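Local coordinates for BRAMP domain protein (Streptomyces davawensis, PDB 5MLD), which replaces the C-8 methyl group of FMN by an amino group drawn from glutamate, a step in the biosynthesis of the antibiotic roseoflavin, at residues A[6-11]-A[73-78]; A[20-25]-A[41-46]; A[129-134]-A[139-144]. All blocks are in the same frame, centred on the assembly; numbering follows the deposited sequence.

Interaction 1. Residues A[6-11]-A[73-78]. With 8DP (8-demethyl-8-aminoriboflavin-5'-phosphate), chain I.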
loop_
_atom_site.group_PDB
_atom_site.type_symbol
_atom_site.label_atom_id
_atom_site.label_comp_id
_atom_site.label_asym_id
_atom_site.label_seq_id
_atom_site.Cartn_x
_atom_site.Cartn_y
_atom_site.Cartn_z
ATOM N N LEU A 6 17.193 -12.437 -15.752
ATOM C CA LEU A 6 16.670 -11.436 -16.665
ATOM C C LEU A 6 16.337 -10.200 -15.843
ATOM O O LEU A 6 15.534 -10.278 -14.913
ATOM C CB LEU A 6 15.439 -11.953 -17.399
ATOM C CG LEU A 6 14.801 -10.932 -18.346
ATOM C CD1 LEU A 6 15.790 -10.515 -19.462
ATOM C CD2 LEU A 6 13.512 -11.481 -18.898
ATOM N N ILE A 7 16.968 -9.073 -16.164
ATOM C CA ILE A 7 16.774 -7.824 -15.429
ATOM C C ILE A 7 16.029 -6.872 -16.344
ATOM O O ILE A 7 16.520 -6.555 -17.428
ATOM C CB ILE A 7 18.107 -7.213 -14.978
ATOM C CG1 ILE A 7 18.930 -8.268 -14.206
ATOM C CG2 ILE A 7 17.834 -5.959 -14.132
ATOM C CD1 ILE A 7 20.368 -7.854 -13.870
ATOM N N LEU A 8 14.848 -6.423 -15.921
ATOM C CA LEU A 8 14.014 -5.547 -16.747
ATOM C C LEU A 8 14.110 -4.135 -16.183
ATOM O O LEU A 8 13.570 -3.853 -15.112
ATOM C CB LEU A 8 12.557 -6.014 -16.777
ATOM C CG LEU A 8 12.347 -7.448 -17.266
ATOM C CD1 LEU A 8 10.851 -7.783 -17.267
ATOM C CD2 LEU A 8 12.957 -7.631 -18.649
ATOM N N ASN A 9 14.824 -3.254 -16.888
ATOM C CA ASN A 9 14.825 -1.842 -16.529
ATOM C C ASN A 9 13.526 -1.236 -17.045
ATOM O O ASN A 9 13.319 -1.139 -18.261
ATOM C CB ASN A 9 16.034 -1.123 -17.123
ATOM C CG ASN A 9 16.127 0.296 -16.645
ATOM O OD1 ASN A 9 15.128 0.863 -16.210
ATOM N ND2 ASN A 9 17.318 0.877 -16.709
ATOM N N THR A 10 12.656 -0.809 -16.128
ATOM C CA THR A 10 11.343 -0.312 -16.529
ATOM C C THR A 10 11.268 1.216 -16.519
ATOM O O THR A 10 10.172 1.778 -16.400
ATOM C CB THR A 10 10.257 -0.938 -15.645
ATOM O OG1 THR A 10 10.528 -0.660 -14.274
ATOM C CG2 THR A 10 10.280 -2.480 -15.807
ATOM N N THR A 11 12.411 1.889 -16.667
ATOM C CA THR A 11 12.424 3.336 -16.840
ATOM C C THR A 11 11.570 3.756 -18.035
ATOM O O THR A 11 11.395 3.009 -19.002
ATOM C CB THR A 11 13.863 3.832 -17.048
ATOM O OG1 THR A 11 13.855 5.252 -17.217
ATOM C CG2 THR A 11 14.483 3.194 -18.296
ATOM N N PRO A 73 5.515 -11.366 -27.511
ATOM C CA PRO A 73 5.940 -12.782 -27.524
ATOM C C PRO A 73 7.433 -12.957 -27.299
ATOM O O PRO A 73 7.848 -13.837 -26.531
ATOM C CB PRO A 73 5.507 -13.263 -28.918
ATOM C CG PRO A 73 4.309 -12.418 -29.227
ATOM C CD PRO A 73 4.644 -11.048 -28.662
ATOM N N TRP A 74 8.248 -12.121 -27.947
ATOM C CA TRP A 74 9.692 -12.140 -27.728
ATOM C C TRP A 74 10.037 -11.935 -26.251
ATOM O O TRP A 74 10.827 -12.694 -25.676
ATOM C CB TRP A 74 10.347 -11.064 -28.597
ATOM C CG TRP A 74 11.769 -10.752 -28.267
ATOM C CD1 TRP A 74 12.874 -11.424 -28.702
ATOM C CD2 TRP A 74 12.254 -9.659 -27.460
ATOM N NE1 TRP A 74 14.013 -10.829 -28.205
ATOM C CE2 TRP A 74 13.659 -9.748 -27.439
ATOM C CE3 TRP A 74 11.635 -8.626 -26.752
ATOM C CZ2 TRP A 74 14.459 -8.839 -26.738
ATOM C CZ3 TRP A 74 12.432 -7.724 -26.056
ATOM C CH2 TRP A 74 13.825 -7.838 -26.054
ATOM N N LEU A 75 9.447 -10.916 -25.616
ATOM C CA LEU A 75 9.767 -10.653 -24.212
ATOM C C LEU A 75 9.209 -11.737 -23.294
ATOM O O LEU A 75 9.880 -12.141 -22.337
ATOM C CB LEU A 75 9.241 -9.276 -23.788
ATOM C CG LEU A 75 9.529 -8.824 -22.348
ATOM C CD1 LEU A 75 10.994 -8.965 -21.977
ATOM C CD2 LEU A 75 9.051 -7.376 -22.115
ATOM N N LEU A 76 7.979 -12.195 -23.552
ATOM C CA LEU A 76 7.392 -13.263 -22.741
ATOM C C LEU A 76 8.258 -14.511 -22.776
ATOM O O LEU A 76 8.426 -15.199 -21.758
ATOM C CB LEU A 76 5.975 -13.586 -23.233
ATOM C CG LEU A 76 5.220 -14.692 -22.482
ATOM C CD1 LEU A 76 5.207 -14.419 -20.989
ATOM C CD2 LEU A 76 3.782 -14.826 -23.000
ATOM N N GLU A 77 8.831 -14.818 -23.939
ATOM C CA GLU A 77 9.662 -16.012 -24.032
ATOM C C GLU A 77 10.930 -15.868 -23.199
ATOM O O GLU A 77 11.372 -16.839 -22.580
ATOM C CB GLU A 77 9.994 -16.320 -25.490
ATOM C CG GLU A 77 10.684 -17.659 -25.709
ATOM C CD GLU A 77 9.978 -18.837 -25.028
ATOM O OE1 GLU A 77 10.689 -19.710 -24.486
ATOM O OE2 GLU A 77 8.725 -18.901 -25.030
ATOM N N LYS A 78 11.534 -14.672 -23.167
ATOM C CA LYS A 78 12.685 -14.461 -22.287
ATOM C C LYS A 78 12.305 -14.643 -20.820
ATOM O O LYS A 78 13.085 -15.187 -20.028
ATOM C CB LYS A 78 13.290 -13.073 -22.518
ATOM C CG LYS A 78 14.007 -12.939 -23.859
ATOM C CD LYS A 78 14.855 -11.679 -23.943
ATOM C CE LYS A 78 15.685 -11.685 -25.212
ATOM N NZ LYS A 78 16.692 -12.778 -25.188
HETATM C C4 8DP I . 11.816 8.976 -9.623
HETATM C C5 8DP I . 11.320 10.280 -8.986
HETATM C C8 8DP I . 8.276 11.129 -11.847
HETATM N N3 8DP I . 7.140 9.621 -8.141
HETATM C C2 8DP I . 14.007 8.438 -10.877
HETATM N N2 8DP I . 8.606 11.648 -13.151
HETATM N N1 8DP I . 9.840 10.078 -8.684
HETATM C C6 8DP I . 8.899 10.331 -9.628
HETATM O O6 8DP I . 12.751 10.347 -11.404
HETATM N N4 8DP I . 10.383 9.319 -6.526
HETATM C C12 8DP I . 7.533 10.121 -9.341
HETATM C C13 8DP I . 9.455 9.584 -7.480
HETATM C C14 8DP I . 8.099 9.350 -7.212
HETATM C C15 8DP I . 7.761 8.840 -5.952
HETATM C C16 8DP I . 10.017 8.839 -5.354
HETATM C C1 8DP I . 14.388 8.168 -12.337
HETATM C C3 8DP I . 12.601 9.037 -10.943
HETATM C C7 8DP I . 9.275 10.868 -10.886
HETATM C C9 8DP I . 6.905 10.898 -11.536
HETATM O O1 8DP I . 15.793 5.099 -14.257
HETATM P P1 8DP I . 15.157 6.501 -14.141
HETATM O O2 8DP I . 16.203 7.583 -14.583
HETATM O O3 8DP I . 13.886 6.615 -14.973
HETATM O O4 8DP I . 14.819 6.775 -12.586
HETATM O O5 8DP I . 14.103 7.253 -10.169
HETATM O O7 8DP I . 11.605 7.857 -9.120
HETATM C C10 8DP I . 5.819 11.180 -12.553
HETATM C C11 8DP I . 6.554 10.397 -10.308
HETATM O O8 8DP I . 6.433 8.571 -5.621
HETATM N N5 8DP I . 8.727 8.593 -5.059
HETATM O O9 8DP I . 10.969 8.542 -4.346
#

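Interaction 2. Residues A[20-25]-A[41-46]. With 8DP (8-demethyl-8-aminoriboflavin-5'-phosphate), chain I.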
loop_
_atom_site.group_PDB
_atom_site.type_symbol
_atom_site.label_atom_id
_atom_site.label_comp_id
_atom_site.label_asym_id
_atom_site.label_seq_id
_atom_site.Cartn_x
_atom_site.Cartn_y
_atom_site.Cartn_z
ATOM N N GLN A 20 18.705 6.632 -13.902
ATOM C CA GLN A 20 19.141 6.486 -12.510
ATOM C C GLN A 20 19.138 5.015 -12.094
ATOM O O GLN A 20 20.087 4.531 -11.463
ATOM C CB GLN A 20 18.233 7.301 -11.566
ATOM C CG GLN A 20 17.902 8.752 -11.992
ATOM C CD GLN A 20 19.104 9.674 -11.983
ATOM O OE1 GLN A 20 19.815 9.786 -10.979
ATOM N NE2 GLN A 20 19.347 10.340 -13.118
ATOM N N THR A 21 18.057 4.304 -12.421
ATOM C CA THR A 21 17.892 2.914 -12.009
ATOM C C THR A 21 18.986 2.036 -12.591
ATOM O O THR A 21 19.418 1.066 -11.950
ATOM C CB THR A 21 16.526 2.386 -12.460
ATOM O OG1 THR A 21 15.508 3.307 -12.071
ATOM C CG2 THR A 21 16.229 1.044 -11.812
ATOM N N GLN A 22 19.445 2.369 -13.801
ATOM C CA GLN A 22 20.491 1.591 -14.457
ATOM C C GLN A 22 21.745 1.494 -13.595
ATOM O O GLN A 22 22.500 0.522 -13.711
ATOM C CB GLN A 22 20.813 2.218 -15.821
ATOM C CG GLN A 22 21.815 1.416 -16.663
ATOM C CD GLN A 22 21.250 0.078 -17.104
ATOM O OE1 GLN A 22 20.048 -0.060 -17.315
ATOM N NE2 GLN A 22 22.121 -0.920 -17.239
ATOM N N GLY A 23 21.991 2.492 -12.733
ATOM C CA GLY A 23 23.125 2.411 -11.827
ATOM C C GLY A 23 23.067 1.202 -10.909
ATOM O O GLY A 23 24.081 0.549 -10.670
ATOM N N LEU A 24 21.876 0.878 -10.393
ATOM C CA LEU A 24 21.743 -0.324 -9.570
ATOM C C LEU A 24 21.946 -1.593 -10.403
ATOM O O LEU A 24 22.579 -2.555 -9.939
ATOM C CB LEU A 24 20.375 -0.345 -8.874
ATOM C CG LEU A 24 20.184 0.667 -7.742
ATOM C CD1 LEU A 24 19.670 2.012 -8.293
ATOM C CD2 LEU A 24 19.288 0.109 -6.650
ATOM N N ILE A 25 21.420 -1.607 -11.627
ATOM C CA ILE A 25 21.601 -2.738 -12.538
ATOM C C ILE A 25 23.080 -2.957 -12.816
ATOM O O ILE A 25 23.574 -4.098 -12.810
ATOM C CB ILE A 25 20.812 -2.505 -13.838
ATOM C CG1 ILE A 25 19.316 -2.305 -13.551
ATOM C CG2 ILE A 25 21.051 -3.639 -14.845
ATOM C CD1 ILE A 25 18.479 -2.093 -14.808
ATOM N N VAL A 41 19.978 -7.759 -19.701
ATOM C CA VAL A 41 19.239 -6.558 -19.316
ATOM C C VAL A 41 18.380 -6.153 -20.501
ATOM O O VAL A 41 18.882 -6.037 -21.625
ATOM C CB VAL A 41 20.176 -5.403 -18.909
ATOM C CG1 VAL A 41 19.348 -4.168 -18.489
ATOM C CG2 VAL A 41 21.125 -5.806 -17.804
ATOM N N VAL A 42 17.094 -5.933 -20.259
ATOM C CA VAL A 42 16.169 -5.443 -21.276
ATOM C C VAL A 42 15.562 -4.156 -20.754
ATOM O O VAL A 42 15.090 -4.116 -19.613
ATOM C CB VAL A 42 15.075 -6.479 -21.587
ATOM C CG1 VAL A 42 13.973 -5.862 -22.417
ATOM C CG2 VAL A 42 15.691 -7.675 -22.319
ATOM N N ARG A 43 15.609 -3.090 -21.559
ATOM C CA ARG A 43 14.923 -1.850 -21.184
ATOM C C ARG A 43 13.591 -1.871 -21.910
ATOM O O ARG A 43 13.537 -1.673 -23.125
ATOM C CB ARG A 43 15.717 -0.593 -21.531
ATOM C CG ARG A 43 14.971 0.628 -21.022
ATOM C CD ARG A 43 15.710 1.944 -21.353
ATOM N NE ARG A 43 17.047 2.010 -20.756
ATOM C CZ ARG A 43 17.766 3.125 -20.677
ATOM N NH1 ARG A 43 17.259 4.258 -21.129
ATOM N NH2 ARG A 43 18.979 3.122 -20.129
ATOM N N VAL A 44 12.520 -2.160 -21.164
ATOM C CA VAL A 44 11.281 -2.586 -21.793
ATOM C C VAL A 44 10.656 -1.463 -22.615
ATOM O O VAL A 44 10.006 -1.732 -23.630
ATOM C CB VAL A 44 10.301 -3.132 -20.730
ATOM C CG1 VAL A 44 10.939 -4.287 -19.962
ATOM C CG2 VAL A 44 9.905 -2.049 -19.762
ATOM N N ILE A 45 10.869 -0.200 -22.226
ATOM C CA ILE A 45 10.279 0.919 -22.958
ATOM C C ILE A 45 10.869 1.049 -24.359
ATOM O O ILE A 45 10.265 1.695 -25.228
ATOM C CB ILE A 45 10.436 2.237 -22.162
ATOM C CG1 ILE A 45 9.456 3.304 -22.655
ATOM C CG2 ILE A 45 11.861 2.790 -22.228
ATOM C CD1 ILE A 45 8.040 3.053 -22.258
ATOM N N ASP A 46 12.037 0.454 -24.615
ATOM C CA ASP A 46 12.591 0.494 -25.966
ATOM C C ASP A 46 11.795 -0.347 -26.937
ATOM O O ASP A 46 11.990 -0.224 -28.150
ATOM C CB ASP A 46 14.023 -0.037 -26.007
ATOM C CG ASP A 46 15.006 0.845 -25.266
ATOM O OD1 ASP A 46 14.682 2.018 -24.977
ATOM O OD2 ASP A 46 16.106 0.346 -24.966
HETATM C C4 8DP I . 11.816 8.976 -9.623
HETATM C C5 8DP I . 11.320 10.280 -8.986
HETATM C C8 8DP I . 8.276 11.129 -11.847
HETATM N N3 8DP I . 7.140 9.621 -8.141
HETATM C C2 8DP I . 14.007 8.438 -10.877
HETATM N N2 8DP I . 8.606 11.648 -13.151
HETATM N N1 8DP I . 9.840 10.078 -8.684
HETATM C C6 8DP I . 8.899 10.331 -9.628
HETATM O O6 8DP I . 12.751 10.347 -11.404
HETATM N N4 8DP I . 10.383 9.319 -6.526
HETATM C C12 8DP I . 7.533 10.121 -9.341
HETATM C C13 8DP I . 9.455 9.584 -7.480
HETATM C C14 8DP I . 8.099 9.350 -7.212
HETATM C C15 8DP I . 7.761 8.840 -5.952
HETATM C C16 8DP I . 10.017 8.839 -5.354
HETATM C C1 8DP I . 14.388 8.168 -12.337
HETATM C C3 8DP I . 12.601 9.037 -10.943
HETATM C C7 8DP I . 9.275 10.868 -10.886
HETATM C C9 8DP I . 6.905 10.898 -11.536
HETATM O O1 8DP I . 15.793 5.099 -14.257
HETATM P P1 8DP I . 15.157 6.501 -14.141
HETATM O O2 8DP I . 16.203 7.583 -14.583
HETATM O O3 8DP I . 13.886 6.615 -14.973
HETATM O O4 8DP I . 14.819 6.775 -12.586
HETATM O O5 8DP I . 14.103 7.253 -10.169
HETATM O O7 8DP I . 11.605 7.857 -9.120
HETATM C C10 8DP I . 5.819 11.180 -12.553
HETATM C C11 8DP I . 6.554 10.397 -10.308
HETATM O O8 8DP I . 6.433 8.571 -5.621
HETATM N N5 8DP I . 8.727 8.593 -5.059
HETATM O O9 8DP I . 10.969 8.542 -4.346
HETATM O O HOH W 1 18.732 -0.251 -19.754
#

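Interaction 3. Residues A[129-134]-A[139-144]. With 8DP (8-demethyl-8-aminoriboflavin-5'-phosphate), chain I.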
loop_
_atom_site.group_PDB
_atom_site.type_symbol
_atom_site.label_atom_id
_atom_site.label_comp_id
_atom_site.label_asym_id
_atom_site.label_seq_id
_atom_site.Cartn_x
_atom_site.Cartn_y
_atom_site.Cartn_z
ATOM N N LEU A 129 14.294 -7.600 -6.800
ATOM C CA LEU A 129 13.804 -6.271 -7.114
ATOM C C LEU A 129 14.937 -5.273 -6.930
ATOM O O LEU A 129 15.649 -5.333 -5.925
ATOM C CB LEU A 129 12.630 -5.949 -6.200
ATOM C CG LEU A 129 11.673 -4.837 -6.550
ATOM C CD1 LEU A 129 11.042 -5.099 -7.918
ATOM C CD2 LEU A 129 10.633 -4.865 -5.476
ATOM N N LEU A 130 15.116 -4.386 -7.910
ATOM C CA LEU A 130 15.952 -3.196 -7.775
ATOM C C LEU A 130 15.063 -1.971 -7.955
ATOM O O LEU A 130 14.277 -1.915 -8.905
ATOM C CB LEU A 130 17.079 -3.185 -8.811
ATOM C CG LEU A 130 18.076 -4.353 -8.758
ATOM C CD1 LEU A 130 19.003 -4.279 -9.935
ATOM C CD2 LEU A 130 18.883 -4.363 -7.437
ATOM N N MET A 131 15.164 -0.995 -7.047
ATOM C CA MET A 131 14.286 0.171 -7.133
ATOM C C MET A 131 15.078 1.453 -6.924
ATOM O O MET A 131 16.053 1.487 -6.164
ATOM C CB MET A 131 13.146 0.110 -6.105
ATOM C CG MET A 131 12.115 -0.967 -6.352
ATOM S SD MET A 131 11.087 -1.170 -4.897
ATOM C CE MET A 131 12.208 -1.905 -3.721
ATOM N N CYS A 132 14.634 2.520 -7.583
ATOM C CA CYS A 132 15.271 3.827 -7.439
ATOM C C CYS A 132 14.174 4.876 -7.334
ATOM O O CYS A 132 13.323 4.955 -8.213
ATOM C CB CYS A 132 16.176 4.135 -8.636
ATOM S SG CYS A 132 17.306 5.417 -8.212
ATOM N N GLY A 133 14.177 5.662 -6.255
ATOM C CA GLY A 133 13.270 6.784 -6.141
ATOM C C GLY A 133 14.039 8.002 -5.664
ATOM O O GLY A 133 15.152 7.888 -5.154
ATOM N N ASN A 134 13.424 9.175 -5.812
ATOM C CA ASN A 134 14.108 10.345 -5.265
ATOM C C ASN A 134 14.006 10.425 -3.747
ATOM O O ASN A 134 14.891 11.024 -3.108
ATOM C CB ASN A 134 13.557 11.637 -5.893
ATOM C CG ASN A 134 14.039 11.836 -7.318
ATOM O OD1 ASN A 134 14.807 11.018 -7.849
ATOM N ND2 ASN A 134 13.595 12.919 -7.952
ATOM N N HIS A 139 9.683 0.304 -0.001
ATOM C CA HIS A 139 9.078 -0.884 0.617
ATOM C C HIS A 139 7.631 -1.102 0.161
ATOM O O HIS A 139 7.164 -2.250 0.063
ATOM C CB HIS A 139 9.193 -0.775 2.140
ATOM C CG HIS A 139 10.608 -0.871 2.626
ATOM N ND1 HIS A 139 11.329 0.221 3.066
ATOM C CD2 HIS A 139 11.455 -1.926 2.690
ATOM C CE1 HIS A 139 12.549 -0.160 3.396
ATOM N NE2 HIS A 139 12.649 -1.460 3.185
ATOM N N HIS A 140 6.915 -0.022 -0.130
ATOM C CA HIS A 140 5.554 -0.134 -0.653
ATOM C C HIS A 140 5.547 -0.800 -2.028
ATOM O O HIS A 140 4.766 -1.726 -2.285
ATOM C CB HIS A 140 4.925 1.263 -0.706
ATOM C CG HIS A 140 3.492 1.277 -1.150
ATOM N ND1 HIS A 140 2.873 2.417 -1.615
ATOM C CD2 HIS A 140 2.554 0.300 -1.179
ATOM C CE1 HIS A 140 1.617 2.139 -1.923
ATOM N NE2 HIS A 140 1.396 0.864 -1.659
ATOM N N VAL A 141 6.435 -0.360 -2.921
ATOM C CA VAL A 141 6.510 -0.969 -4.242
ATOM C C VAL A 141 6.945 -2.422 -4.138
ATOM O O VAL A 141 6.404 -3.295 -4.831
ATOM C CB VAL A 141 7.463 -0.162 -5.150
ATOM C CG1 VAL A 141 7.650 -0.867 -6.464
ATOM C CG2 VAL A 141 6.896 1.230 -5.392
ATOM N N ALA A 142 7.921 -2.702 -3.272
ATOM C CA ALA A 142 8.389 -4.075 -3.115
ATOM C C ALA A 142 7.256 -4.974 -2.668
ATOM O O ALA A 142 7.077 -6.070 -3.206
ATOM C CB ALA A 142 9.555 -4.137 -2.122
ATOM N N GLY A 143 6.449 -4.511 -1.720
ATOM C CA GLY A 143 5.325 -5.323 -1.279
ATOM C C GLY A 143 4.372 -5.622 -2.418
ATOM O O GLY A 143 3.978 -6.772 -2.633
ATOM N N THR A 144 4.015 -4.589 -3.188
ATOM C CA THR A 144 3.047 -4.772 -4.270
ATOM C C THR A 144 3.606 -5.659 -5.382
ATOM O O THR A 144 2.946 -6.606 -5.829
ATOM C CB THR A 144 2.628 -3.403 -4.819
ATOM O OG1 THR A 144 2.009 -2.653 -3.770
ATOM C CG2 THR A 144 1.623 -3.574 -5.921
HETATM C C4 8DP I . 11.816 8.976 -9.623
HETATM C C5 8DP I . 11.320 10.280 -8.986
HETATM C C8 8DP I . 8.276 11.129 -11.847
HETATM N N3 8DP I . 7.140 9.621 -8.141
HETATM C C2 8DP I . 14.007 8.438 -10.877
HETATM N N2 8DP I . 8.606 11.648 -13.151
HETATM N N1 8DP I . 9.840 10.078 -8.684
HETATM C C6 8DP I . 8.899 10.331 -9.628
HETATM O O6 8DP I . 12.751 10.347 -11.404
HETATM N N4 8DP I . 10.383 9.319 -6.526
HETATM C C12 8DP I . 7.533 10.121 -9.341
HETATM C C13 8DP I . 9.455 9.584 -7.480
HETATM C C14 8DP I . 8.099 9.350 -7.212
HETATM C C15 8DP I . 7.761 8.840 -5.952
HETATM C C16 8DP I . 10.017 8.839 -5.354
HETATM C C1 8DP I . 14.388 8.168 -12.337
HETATM C C3 8DP I . 12.601 9.037 -10.943
HETATM C C7 8DP I . 9.275 10.868 -10.886
HETATM C C9 8DP I . 6.905 10.898 -11.536
HETATM O O1 8DP I . 15.793 5.099 -14.257
HETATM P P1 8DP I . 15.157 6.501 -14.141
HETATM O O2 8DP I . 16.203 7.583 -14.583
HETATM O O3 8DP I . 13.886 6.615 -14.973
HETATM O O4 8DP I . 14.819 6.775 -12.586
HETATM O O5 8DP I . 14.103 7.253 -10.169
HETATM O O7 8DP I . 11.605 7.857 -9.120
HETATM C C10 8DP I . 5.819 11.180 -12.553
HETATM C C11 8DP I . 6.554 10.397 -10.308
HETATM O O8 8DP I . 6.433 8.571 -5.621
HETATM N N5 8DP I . 8.727 8.593 -5.059
HETATM O O9 8DP I . 10.969 8.542 -4.346
#

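Interaction 1. Residues A[6-11]-A[73-78]
Two leucines of the strand, L6 and L8, reach down onto one side of helix 73-78. L6 puts its CD2 methyl against the helix backbone, 3.9 Å from K78 C and 4.0 Å from K78 CB, so that the base of the lysine serves as part of the apolar surface. One step along the same strand face, L8 CD2 meets L75 CD1 at 4.1 Å. The L75 side chain stretches across to it because CG stands opposite the backbone nitrogen (chi1 -178°), which swings the isobutyl group from the flank of the helix into the interface.

Beyond this shell, K78 divides its duties. Its CB faces the strand, but the chain then leads off and lays K78 CD 3.9 Å above the plane of the W74 ring, toward the rim, before the ammonium group forms a salt bridge with E40 on the adjacent strand. A lysine suits the spot because its methylenes can pack while its charge is carried outward. I7, between the two leucines, projects to the other face of the sheet and packs on I25 and V29 of helix 20-34.

At the end of the strand the chemistry becomes polar: N9, its last residue, accepts through OD1 from T11 N at 2.9 Å, closing an Asx turn, and T11 OG1 donates to phosphate oxygen O3 of the bound aminoflavin at 2.6 Å. Joined to the helix by dispersion contacts alone, with no directional bonds between the two segments, the strand is held through L6 and L8, while T11, in the loop that follows the strand, meets the ligand phosphate.

Interaction 2. Residues A[20-25]-A[41-46]
The beta-alpha-beta unit made of strand 4-9, helix 20-34 and strand 38-43 brings I25 of its helix onto V41 of its second strand. Helix and strand run almost antiparallel, at 171°, with their axes 11.3 Å apart, and branched side chains bridge the gap. I25 CG2 touches V41 CG2 at 3.7 Å, and V41 CG1 lies slightly farther from the same methyl. Beta-branched residues suit this junction: each offers methyls close to its backbone, giving a firm, short-reaching surface.

One turn earlier in the helix the contact is made through water. Q22 OE1 accepts from a water at 2.8 Å, and that water in turn accepts from R43 NE at 3.0 Å, lying at the edge of the guanidinium and in its plane. The same glutamine oxygen also takes a bond from N9 ND2, so the amide end is tied to both strands of the unit. R43 is extended through its first two torsions and turns only at chi3 (-60°), which carries the guanidinium out from the side of the strand to the loop before the helix, where NH1 bonds the carbonyl oxygens of R13 and S17. It thereby braces the loop between the first strand and the helix.

That loop and the amino-terminal end of the helix hold the ligand phosphate. Q20 N donates to phosphate oxygen O2 of the aminoflavin at 2.8 Å. T21 grips phosphate oxygen O1 of the aminoflavin twice, through its backbone N at 3.0 Å (N-H...O 164°) and through OG1 at 2.8 Å; the backbone donors and the helix end would together probably help stabilise the phosphate's negative charge. Binding of the FMN phosphate by the loop after the first strand and the start of the following helix is the hallmark of flavodoxin-like folds, to which this protein belongs.

Interaction 3. Residues A[129-134]-A[139-144]
A142 presses its small methyl into the notch between L129 and M131, two residues whose side chains stand on the same face of the strand. L129 CD2 lies 3.6 Å from A142 CB and only 3.4 Å from A142 CA, tighter than usual van der Waals contact; the leucine branch thus rests on the helix backbone itself, a closeness that a residue as small as alanine permits. On the other side of the notch M131 CE approaches A142 CB to 3.8 Å. The thioether is bent at its last torsion (chi3 -70°), which turns the methyl over A142 and leaves M131 SD facing V141, 3.8 Å from V141 CB. M131 and V141 run past each other in opposite directions, the flexible methionine fitting itself to the rigid valine.

Farther along, the chain leaves the strand for the flavin pocket. G133 has no side chain to obstruct ligand O9, which comes within 3.4 Å of G133 C and 2.9 Å of N134 N.

Strand 129-132 and helix 139-144 cross at 147° with axes 9.6 Å apart, as neighbours in a beta-alpha-beta unit. L130, on the reverse face, packs on I25 and A28 of helix 20-34. Strands 84-92 and 161-164 bond to the strand's backbone, and N147 of a second subunit touches A142.

In the fold
All three contacts set a helix against one mainly parallel sheet, at different strands. Interactions 1 and 3 are buried and apolar, and their helices, 72-81 and 138-152, cover the same face; helix 20-34 of interaction 2 lies on the opposite face. Interaction 2, nearer the edge of the fold and only partly buried, mixes methyl packing with a water bridge. It is tied to interaction 1 through the adjoining strands 4-9 and 38-43, and to interaction 3 where L24 CD2 packs on M131 O at 3.5 Å. Each reaches the flavin differently: interactions 1 and 2 bond its phosphate, whereas 129-134 runs beside its ribityl chain and ring.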